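Local coordinates for Non-structural protein 9 (PDB 5C94) that forms a homodimer and binds RNA, probably as a part of the coronavirus replication machinery, at residues 95-98 with 99-103. Residues are numbered along the deposited sequence; the frame is centred on the assembly and turned at random.
With GOL (glycerol), chain D.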
loop_
_atom_site.group_PDB
_atom_site.type_symbol
_atom_site.label_atom_id
_atom_site.label_comp_id
_atom_site.label_asym_id
_atom_site.label_seq_id
_atom_site.Cartn_x
_atom_site.Cartn_y
_atom_site.Cartn_z
ATOM N N LYS A 95 -14.015 4.411 -7.686
ATOM C CA LYS A 95 -15.101 3.522 -7.298
ATOM C C LYS A 95 -14.713 2.078 -7.556
ATOM O O LYS A 95 -14.283 1.746 -8.669
ATOM C CB LYS A 95 -16.380 3.860 -8.068
ATOM C CG LYS A 95 -17.628 4.012 -7.212
ATOM C CD LYS A 95 -17.607 5.358 -6.494
ATOM C CE LYS A 95 -18.947 5.709 -5.859
ATOM N NZ LYS A 95 -18.857 6.960 -5.038
ATOM N N ASN A 96 -14.830 1.250 -6.511
ATOM C CA ASN A 96 -14.628 -0.204 -6.591
ATOM C C ASN A 96 -13.190 -0.663 -6.746
ATOM O O ASN A 96 -12.939 -1.776 -7.203
ATOM C CB ASN A 96 -15.444 -0.803 -7.738
ATOM C CG ASN A 96 -16.917 -0.479 -7.628
ATOM O OD1 ASN A 96 -17.553 -0.087 -8.611
ATOM N ND2 ASN A 96 -17.464 -0.614 -6.416
ATOM N N THR A 97 -12.247 0.186 -6.368
ATOM C CA THR A 97 -10.855 -0.195 -6.414
ATOM C C THR A 97 -10.652 -1.316 -5.397
ATOM O O THR A 97 -11.257 -1.300 -4.327
ATOM C CB THR A 97 -9.940 1.010 -6.123
ATOM O OG1 THR A 97 -10.025 1.932 -7.216
ATOM C CG2 THR A 97 -8.488 0.563 -5.967
ATOM N N ARG A 98 -9.846 -2.311 -5.753
ATOM C CA ARG A 98 -9.530 -3.405 -4.838
ATOM C C ARG A 98 -8.821 -2.878 -3.586
ATOM O O ARG A 98 -8.059 -1.902 -3.655
ATOM C CB ARG A 98 -8.651 -4.443 -5.529
ATOM C CG ARG A 98 -9.364 -5.255 -6.599
ATOM C CD ARG A 98 -8.742 -6.654 -6.710
ATOM N NE ARG A 98 -7.455 -6.667 -7.399
ATOM C CZ ARG A 98 -6.416 -7.434 -7.066
ATOM N NH1 ARG A 98 -6.476 -8.248 -6.021
ATOM N NH2 ARG A 98 -5.297 -7.371 -7.775
ATOM N N SER A 99 -9.061 -3.533 -2.451
ATOM C CA SER A 99 -8.513 -3.097 -1.168
ATOM C C SER A 99 -6.986 -3.072 -1.155
ATOM O O SER A 99 -6.368 -2.164 -0.587
ATOM C CB SER A 99 -9.015 -4.004 -0.046
ATOM O OG SER A 99 -10.402 -3.842 0.158
ATOM N N ILE A 100 -6.379 -4.077 -1.782
ATOM C CA ILE A 100 -4.935 -4.172 -1.803
ATOM C C ILE A 100 -4.376 -3.030 -2.654
ATOM O O ILE A 100 -3.324 -2.471 -2.345
ATOM C CB ILE A 100 -4.470 -5.565 -2.314
ATOM C CG1 ILE A 100 -2.973 -5.745 -2.105
ATOM C CG2 ILE A 100 -4.841 -5.804 -3.772
ATOM C CD1 ILE A 100 -2.491 -7.169 -2.407
ATOM N N VAL A 101 -5.110 -2.646 -3.693
ATOM C CA VAL A 101 -4.655 -1.578 -4.563
ATOM C C VAL A 101 -4.809 -0.228 -3.866
ATOM O O VAL A 101 -3.947 0.649 -4.009
ATOM C CB VAL A 101 -5.401 -1.596 -5.913
ATOM C CG1 VAL A 101 -5.024 -0.403 -6.751
ATOM C CG2 VAL A 101 -5.073 -2.879 -6.678
ATOM N N ARG A 102 -5.886 -0.064 -3.095
ATOM C CA ARG A 102 -6.034 1.134 -2.261
ATOM C C ARG A 102 -4.866 1.270 -1.286
ATOM O O ARG A 102 -4.322 2.354 -1.094
ATOM C CB ARG A 102 -7.344 1.107 -1.470
ATOM C CG ARG A 102 -8.597 1.169 -2.325
ATOM C CD ARG A 102 -9.866 1.104 -1.482
ATOM N NE ARG A 102 -11.028 0.899 -2.338
ATOM C CZ ARG A 102 -11.935 1.835 -2.604
ATOM N NH1 ARG A 102 -11.835 3.040 -2.059
ATOM N NH2 ARG A 102 -12.955 1.563 -3.403
ATOM N N GLY A 103 -4.499 0.158 -0.658
ATOM C CA GLY A 103 -3.410 0.152 0.295
ATOM C C GLY A 103 -2.099 0.522 -0.371
ATOM O O GLY A 103 -1.283 1.249 0.219
HETATM C C1 GOL D . -6.911 -8.685 -3.021
HETATM O O1 GOL D . -6.192 -9.494 -2.107
HETATM C C2 GOL D . -8.083 -7.927 -2.383
HETATM O O2 GOL D . -7.912 -6.531 -2.506
HETATM C C3 GOL D . -9.411 -8.345 -3.016
HETATM O O3 GOL D . -9.249 -8.583 -4.402
#
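Arg102 reaches back from the first turn of helix 99-109 to the carbonyl of Thr97. Its NE donates to Thr97 O at 3.0 Å, with an N-H...O angle of 154°. The donor sits above the carbonyl plane, while the oxygen lies close to the guanidinium plane. NH2 adds a weak bond to the same oxygen. NH1 forms a salt bridge with Asp73, so the group is gripped at separate nitrogens. With OG1 beside the backbone N (chi1 -69°), Thr97 CG2 points away from that N and packs 3.7 Å from Val101 CG1. It also meets Arg102 CG. Thr97 OG1 hydrogen-bonds to Ile94 O. Arg98 is the N-cap residue. Its carbonyl O accepts Arg102 N at 2.9 Å, and Val101 N more weakly, at the start of the helix. In the nsp9 barrel fold this helix follows strand 85-93 through a short loop and precedes the last strand, 113-115. Here its start packs on the second subunit, Ser99 against Ser99 of that chain. The Arg98 chain bends at chi3 (-75°), which brings one guanidinium face, near its rim at NH1, over Ile100 CG2 at 3.7 Å. Arg98 NH2 hydrogen-bonds to Leu9 O. A glycerol, probably from the crystallisation liquor, bridges Arg98 NH1 and Ile100 N through O3 and O2.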